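Side-chain contacts in designed helical repeat protein (Synthetic construct, PDB 5CWF), which has no known natural function, being a de novo designed helical repeat protein built to explore how repeated helices can stack into a stable fold: residues D24-V27 / A28-I31; L62-A65 / K66-D70; V117-E120 / I121-A125. All coordinates share one frame; numbering follows the deposited sequence.

Contact 1 (D24-V27 / A28-I31); sequences DDEV and AREI. With CA (calcium ion), chain H; CA (calcium ion), chain E.
Val-27 and Ile-31, one turn apart on helix 25-44, lie side by side and point the same way, CG1 of Val-27 meeting CD1 of Ile-31 at 3.9 Å. The valine places that methyl anti to its backbone N (chi1 177°), beside the carbonyl carbon and hence facing the next turn. The backbone bond from Ile-31 N to Val-27 O, 3.0 Å long, holds the same turn. This is the packed side: Ala-28 rests on Ala-19 and Lys-20 of helix 3-21, and Ile-31 reaches Leu-12 and Val-16 there as well as Val-61 of helix 48-67.

The solvent side is looser. Arg-29 has two conformers; in one of them it runs alongside Glu-26, with OE2 of Glu-26 4.3 Å from NH2 of Arg-29. There the guanidinium has the CB of Glu-26 over one face, and a water joins the two ends, giving a hydrogen to Glu-26 OE2 and accepting one from Arg-29 NH2. The other carboxylate oxygen of Glu-26 forms a salt bridge with Arg-74 of helix 70-89.

Asp-24 occupies the N-cap position without a capping bond from its side chain. Its carboxylate is bidentate, OD1 and OD2 both binding a calcium ion at 2.5 Å, and two waters and OD2 of Asp-70 also bind the ion: a helix N-terminus whose N-cap aspartate holds a metal instead of capping.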
loop_
_atom_site.group_PDB
_atom_site.type_symbol
_atom_site.label_atom_id
_atom_site.label_comp_id
_atom_site.label_asym_id
_atom_site.label_seq_id
_atom_site.Cartn_x
_atom_site.Cartn_y
_atom_site.Cartn_z
ATOM N N ASP A 24 12.342 -16.510 7.011
ATOM C CA ASP A 24 11.048 -15.865 6.830
ATOM C C ASP A 24 10.729 -15.875 5.332
ATOM O O ASP A 24 10.614 -14.830 4.703
ATOM C CB ASP A 24 11.065 -14.438 7.386
ATOM C CG ASP A 24 11.175 -14.398 8.934
ATOM O OD1 ASP A 24 10.669 -15.317 9.606
ATOM O OD2 ASP A 24 11.754 -13.439 9.485
ATOM N N ASP A 25 10.569 -17.070 4.776
ATOM C CA ASP A 25 10.469 -17.218 3.325
ATOM C C ASP A 25 9.196 -16.592 2.752
ATOM O O ASP A 25 9.207 -16.032 1.625
ATOM C CB ASP A 25 10.564 -18.694 2.968
ATOM C CG ASP A 25 11.973 -19.234 3.137
ATOM O OD1 ASP A 25 12.854 -18.920 2.289
ATOM O OD2 ASP A 25 12.220 -19.927 4.158
ATOM N N GLU A 26 8.085 -16.705 3.472
ATOM C CA GLU A 26 6.831 -16.108 2.963
ATOM C C GLU A 26 6.841 -14.570 2.998
ATOM O O GLU A 26 6.226 -13.880 2.142
ATOM C CB GLU A 26 5.654 -16.689 3.762
ATOM C CG GLU A 26 5.427 -18.192 3.455
ATOM C CD GLU A 26 4.240 -18.814 4.189
ATOM O OE1 GLU A 26 3.909 -18.355 5.295
ATOM O OE2 GLU A 26 3.624 -19.763 3.650
ATOM N N VAL A 27 7.529 -14.006 3.976
ATOM C CA VAL A 27 7.699 -12.557 4.035
ATOM C C VAL A 27 8.533 -12.108 2.845
ATOM O O VAL A 27 8.227 -11.112 2.189
ATOM C CB VAL A 27 8.403 -12.094 5.344
ATOM C CG1 VAL A 27 8.626 -10.589 5.309
ATOM C CG2 VAL A 27 7.577 -12.442 6.540
ATOM N N ALA A 28 9.617 -12.843 2.591
ATOM C CA ALA A 28 10.525 -12.519 1.521
ATOM C C ALA A 28 9.807 -12.562 0.171
ATOM O O ALA A 28 10.013 -11.696 -0.699
ATOM C CB ALA A 28 11.695 -13.497 1.540
ATOM N N ARG A 29 8.932 -13.550 0.012
ATOM C CA ARG A 29 8.179 -13.685 -1.228
ATOM C C ARG A 29 7.298 -12.473 -1.469
ATOM O O ARG A 29 7.245 -11.930 -2.575
ATOM C CB ARG A 29 7.300 -14.938 -1.186
ATOM C CG ARG A 29 6.353 -15.108 -2.378
ATOM C CD ARG A 29 5.495 -16.363 -2.206
ATOM N NE ARG A 29 4.463 -16.192 -1.181
ATOM C CZ ARG A 29 4.037 -17.152 -0.360
ATOM N NH1 ARG A 29 4.545 -18.375 -0.420
ATOM N NH2 ARG A 29 3.090 -16.884 0.524
ATOM N N GLU A 30 6.629 -12.028 -0.416
ATOM C CA GLU A 30 5.687 -10.929 -0.568
ATOM C C GLU A 30 6.405 -9.599 -0.791
ATOM O O GLU A 30 5.929 -8.750 -1.553
ATOM C CB GLU A 30 4.778 -10.835 0.652
ATOM C CG GLU A 30 3.472 -10.124 0.372
ATOM C CD GLU A 30 2.557 -10.940 -0.543
ATOM O OE1 GLU A 30 1.781 -10.344 -1.321
ATOM O OE2 GLU A 30 2.601 -12.187 -0.463
ATOM N N ILE A 31 7.540 -9.396 -0.129
ATOM C CA ILE A 31 8.321 -8.190 -0.402
ATOM C C ILE A 31 8.783 -8.211 -1.857
ATOM O O ILE A 31 8.671 -7.214 -2.586
ATOM C CB ILE A 31 9.542 -8.082 0.534
ATOM C CG1 ILE A 31 9.080 -7.934 1.974
ATOM C CG2 ILE A 31 10.465 -6.941 0.083
ATOM C CD1 ILE A 31 10.222 -7.964 2.986
HETATM CA CA CA H . 10.860 -14.051 11.745
HETATM CA CA CA E . 13.339 -20.350 0.406
HETATM O O HOH W 1 1.588 -19.162 1.518
HETATM O O HOH W 2 12.941 -15.290 12.176
HETATM O O HOH W 3 9.902 -16.009 12.476
#

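Contact 2 (L62-A65 / K66-D70); sequences LLAA and KNNDD. With CA (calcium ion), chain H; CA (calcium ion), chain L.
Asn-67 and Asn-68 both set CG anti to their own carbonyl carbon, beside the backbone N (chi1 -71° and -63°), and this turns their amides back toward the preceding turn, Asn-67 to Leu-63 and Asn-68 to Ala-64. CG of Asn-67 comes to 3.3 Å from the carbonyl O of Leu-63, while OD1 of Asn-68 settles beside the small side chain of Ala-64, 3.6 Å from its CB. The amide nitrogens bond to other parts of the chain: ND2 of Asn-67 to the carbonyl of Ala-110 and ND2 of Asn-68 to the carboxylate of Asp-115.

This is the C-terminal end of helix 48-67 and the short loop to helix 70-89, with Asp-69 at the N-cap position of the latter. Asn-67 N gives a short bond of 2.7 Å to Leu-63 O, and Asn-68, the first residue to leave helical angles, still gives its N-H to Ala-64 O at 2.9 Å. Ala-65 O receives hydrogens from two waters; one of them, at 2.6 Å from Ala-65 O, also donates to Asn-68 O, bridging the last turn to the loop. Lys-66 lies on the exposed side, its bent chain bringing NZ into a weak bond with Asn-67 OD1.

One calcium ion sits at the helix end, held by the carbonyl O of Asn-67 at 2.2 Å together with Asn-113; another, across the loop at the start of helix 70-89, takes OD2 of Asp-70, also at 2.2 Å. Around the C-terminal end of helix 48-67, Leu-63 and Ala-64 pack on helix 93-111, Leu-62 on helix 3-21, Ala-65 on helix 25-44, and Ala-64 and Asn-68 on Ile-76 of helix 70-89.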
loop_
_atom_site.group_PDB
_atom_site.type_symbol
_atom_site.label_atom_id
_atom_site.label_comp_id
_atom_site.label_asym_id
_atom_site.label_seq_id
_atom_site.Cartn_x
_atom_site.Cartn_y
_atom_site.Cartn_z
ATOM N N LEU A 62 9.658 -1.324 3.061
ATOM C CA LEU A 62 10.987 -1.373 3.658
ATOM C C LEU A 62 10.920 -1.107 5.162
ATOM O O LEU A 62 11.547 -1.814 5.953
ATOM C CB LEU A 62 11.900 -0.357 2.970
ATOM C CG LEU A 62 13.380 -0.440 3.317
ATOM C CD1 LEU A 62 13.964 -1.718 2.699
ATOM C CD2 LEU A 62 14.121 0.803 2.849
ATOM N N LEU A 63 10.135 -0.100 5.556
ATOM C CA LEU A 63 9.996 0.218 6.969
ATOM C C LEU A 63 9.233 -0.849 7.734
ATOM O O LEU A 63 9.566 -1.138 8.894
ATOM C CB LEU A 63 9.288 1.562 7.169
ATOM C CG LEU A 63 10.087 2.809 6.847
ATOM C CD1 LEU A 63 9.183 4.019 6.988
ATOM C CD2 LEU A 63 11.318 2.932 7.729
ATOM N N ALA A 64 8.223 -1.433 7.097
ATOM C CA ALA A 64 7.451 -2.485 7.739
ATOM C C ALA A 64 8.316 -3.718 7.933
ATOM O O ALA A 64 8.247 -4.382 8.969
ATOM C CB ALA A 64 6.228 -2.821 6.938
ATOM N N ALA A 65 9.167 -4.012 6.959
ATOM C CA ALA A 65 10.032 -5.182 7.104
ATOM C C ALA A 65 10.976 -4.969 8.289
ATOM O O ALA A 65 11.326 -5.908 8.996
ATOM C CB ALA A 65 10.823 -5.431 5.850
ATOM N N LYS A 66 11.344 -3.719 8.526
ATOM C CA LYS A 66 12.270 -3.401 9.606
ATOM C C LYS A 66 11.576 -3.240 10.953
ATOM O O LYS A 66 12.116 -3.648 11.980
ATOM C CB LYS A 66 13.005 -2.109 9.249
ATOM C CG LYS A 66 14.000 -1.609 10.275
ATOM C CD LYS A 66 14.835 -0.480 9.687
ATOM C CE LYS A 66 15.171 0.582 10.730
ATOM N NZ LYS A 66 14.002 1.460 11.060
ATOM N N ASN A 67 10.387 -2.647 10.948
ATOM C CA ASN A 67 9.722 -2.261 12.185
ATOM C C ASN A 67 8.713 -3.263 12.716
ATOM O O ASN A 67 8.558 -3.400 13.923
ATOM C CB ASN A 67 9.019 -0.906 12.011
ATOM C CG ASN A 67 10.001 0.253 11.907
ATOM O OD1 ASN A 67 11.165 0.122 12.268
ATOM N ND2 ASN A 67 9.527 1.401 11.438
ATOM N N ASN A 68 7.998 -3.940 11.831
ATOM C CA ASN A 68 6.847 -4.723 12.275
ATOM C C ASN A 68 7.085 -6.230 12.396
ATOM O O ASN A 68 8.062 -6.764 11.884
ATOM C CB ASN A 68 5.674 -4.458 11.335
ATOM C CG ASN A 68 5.229 -3.013 11.372
ATOM O OD1 ASN A 68 5.487 -2.250 10.444
ATOM N ND2 ASN A 68 4.579 -2.620 12.461
ATOM N N ASP A 69 6.168 -6.884 13.105
ATOM C CA ASP A 69 6.065 -8.339 13.163
ATOM C C ASP A 69 6.037 -8.943 11.757
ATOM O O ASP A 69 5.567 -8.291 10.824
ATOM C CB ASP A 69 4.797 -8.719 13.920
ATOM C CG ASP A 69 4.614 -10.211 14.051
ATOM O OD1 ASP A 69 5.594 -10.908 14.372
ATOM O OD2 ASP A 69 3.479 -10.684 13.820
ATOM N N ASP A 70 6.532 -10.173 11.608
ATOM C CA ASP A 70 6.569 -10.831 10.283
ATOM C C ASP A 70 5.221 -10.827 9.615
ATOM O O ASP A 70 5.085 -10.500 8.422
ATOM C CB ASP A 70 6.987 -12.304 10.406
ATOM C CG ASP A 70 8.414 -12.490 10.807
ATOM O OD1 ASP A 70 9.205 -11.520 10.769
ATOM O OD2 ASP A 70 8.733 -13.636 11.178
HETATM CA CA CA H . 10.860 -14.051 11.745
HETATM CA CA CA L . 8.538 -2.948 16.125
HETATM O O HOH W 4 9.634 -7.706 9.727
HETATM O O HOH W 5 13.074 -6.676 11.018
HETATM O O HOH W 2 12.941 -15.290 12.176
HETATM O O HOH W 3 9.902 -16.009 12.476
HETATM O O HOH W 6 10.720 -2.189 16.161
#

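Contact 3 (V117-E120 / I121-A125); sequences VARE and IARAA
Apolar contact joins Val-117 to Ile-121, which lie side by side one turn apart, the CG1 atoms of the two residues 3.9 Å from each other. Ile-121 sets its CG1 anti to the carbonyl carbon (chi1 -66°), which also lays that atom against the carbonyl O of Val-117. The isoleucine sits in a buried setting, touching Ala-105 and Ala-109 of helix 93-111, Val-151, Ala-154 and Ala-155 of helix 138-156, and Ala-163 of helix 160-176.

Regular backbone bonds accompany it, from Ile-121 N to Val-117 O at 2.9 Å through to Ala-124 N and Glu-120 O at 3.0 Å. Alanines occupy several buried positions of this stretch, which in the stacked-helix architecture of a designed repeat protein probably lets neighbouring helices come close: Ala-118 meets Val-72 and Ile-76 of helix 70-89, and Ala-124 meets Val-151.

Among the charged groups, Arg-119 and Arg-123 lie alongside each other, Arg-123 extended from CG to NE and Arg-119 bent at chi3, their guanidinium planes 14° apart. In this conformer of Arg-119, one of two, its aliphatic CD lies over the centre of the Arg-123 guanidinium, 3.9 Å above the plane. Both arginines are drawn to one carboxylate, that of Glu-75, which forms salt bridges with the NE of each and probably balances the two positive charges.

A water links Glu-120 to Arg-123. Glu-120 crosses Arg-123 with its carboxylate plane 81° from the guanidinium; the water donates to Glu-120 OE1 at 2.7 Å and accepts from Arg-123 NH1 at 3.0 Å, lying at the guanidinium edge.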
loop_
_atom_site.group_PDB
_atom_site.type_symbol
_atom_site.label_atom_id
_atom_site.label_comp_id
_atom_site.label_asym_id
_atom_site.label_seq_id
_atom_site.Cartn_x
_atom_site.Cartn_y
_atom_site.Cartn_z
ATOM N N VAL A 117 -2.037 -1.110 14.569
ATOM C CA VAL A 117 -2.408 -0.047 13.646
ATOM C C VAL A 117 -1.926 -0.366 12.235
ATOM O O VAL A 117 -2.663 -0.196 11.262
ATOM C CB VAL A 117 -1.847 1.310 14.131
ATOM C CG1 VAL A 117 -1.991 2.386 13.060
ATOM C CG2 VAL A 117 -2.553 1.712 15.418
ATOM N N ALA A 118 -0.700 -0.865 12.113
ATOM C CA ALA A 118 -0.156 -1.169 10.802
ATOM C C ALA A 118 -1.028 -2.214 10.125
ATOM O O ALA A 118 -1.347 -2.097 8.939
ATOM C CB ALA A 118 1.269 -1.639 10.919
ATOM N N ARG A 119 -1.437 -3.230 10.881
ATOM C CA ARG A 119 -2.279 -4.280 10.317
ATOM C C ARG A 119 -3.637 -3.746 9.863
ATOM O O ARG A 119 -4.130 -4.126 8.805
ATOM C CB ARG A 119 -2.493 -5.390 11.341
ATOM C CG ARG A 119 -3.614 -6.355 10.969
ATOM C CD ARG A 119 -3.641 -7.592 11.877
ATOM N NE ARG A 119 -2.499 -8.478 11.654
ATOM C CZ ARG A 119 -2.283 -9.605 12.328
ATOM N NH1 ARG A 119 -3.129 -9.997 13.272
ATOM N NH2 ARG A 119 -1.219 -10.348 12.057
ATOM N N GLU A 120 -4.259 -2.892 10.664
ATOM C CA GLU A 120 -5.600 -2.415 10.329
ATOM C C GLU A 120 -5.577 -1.377 9.199
ATOM O O GLU A 120 -6.506 -1.303 8.414
ATOM C CB GLU A 120 -6.312 -1.833 11.541
ATOM C CG GLU A 120 -6.600 -2.827 12.689
ATOM C CD GLU A 120 -7.267 -4.139 12.272
ATOM O OE1 GLU A 120 -7.955 -4.188 11.243
ATOM O OE2 GLU A 120 -7.178 -5.115 13.046
ATOM N N ILE A 121 -4.536 -0.549 9.139
ATOM C CA ILE A 121 -4.407 0.419 8.038
ATOM C C ILE A 121 -4.206 -0.343 6.723
ATOM O O ILE A 121 -4.880 -0.057 5.729
ATOM C CB ILE A 121 -3.248 1.427 8.306
ATOM C CG1 ILE A 121 -3.584 2.317 9.520
ATOM C CG2 ILE A 121 -2.943 2.276 7.077
ATOM C CD1 ILE A 121 -4.746 3.278 9.294
ATOM N N ALA A 122 -3.347 -1.359 6.734
ATOM C CA ALA A 122 -3.116 -2.153 5.533
ATOM C C ALA A 122 -4.417 -2.812 5.082
ATOM O O ALA A 122 -4.701 -2.881 3.898
ATOM C CB ALA A 122 -2.054 -3.197 5.784
ATOM N N ARG A 123 -5.207 -3.299 6.029
ATOM C CA ARG A 123 -6.455 -3.985 5.668
ATOM C C ARG A 123 -7.508 -3.032 5.090
ATOM O O ARG A 123 -8.278 -3.394 4.197
ATOM C CB ARG A 123 -6.999 -4.717 6.881
ATOM C CG ARG A 123 -6.243 -5.982 7.108
ATOM C CD ARG A 123 -6.588 -6.647 8.421
ATOM N NE ARG A 123 -5.973 -7.968 8.471
ATOM C CZ ARG A 123 -6.285 -8.902 9.358
ATOM N NH1 ARG A 123 -7.221 -8.664 10.263
ATOM N NH2 ARG A 123 -5.671 -10.077 9.323
ATOM N N ALA A 124 -7.575 -1.831 5.638
ATOM C CA ALA A 124 -8.490 -0.824 5.141
ATOM C C ALA A 124 -8.113 -0.423 3.704
ATOM O O ALA A 124 -8.965 -0.347 2.820
ATOM C CB ALA A 124 -8.486 0.388 6.073
ATOM N N ALA A 125 -6.820 -0.212 3.477
ATOM C CA ALA A 125 -6.295 0.065 2.144
ATOM C C ALA A 125 -6.663 -1.069 1.203
ATOM O O ALA A 125 -7.122 -0.849 0.078
ATOM C CB ALA A 125 -4.781 0.260 2.193
HETATM O O HOH W 7 -9.193 -6.515 10.779
#

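Following the chain from the N terminus, contact 1 opens helix 25-44, contact 2 spans the end of helix 48-67 and the loop into helix 70-89, and contact 3 lies near the start of helix 115-134. Each is local and closes no long loop; the three come in series, neither nesting nor crossing. Ile-31 on Ala-65 joins contacts 1 and 2, tying helix 25-44 to the end of helix 48-67, while a shared calcium ion and two of its waters tie the starts of helices 25-44 and 70-89. Contact 2 touches contact 3 where Asn-68 packs on Ala-118; contacts 1 and 3, with centres about 18 Å apart, do not touch.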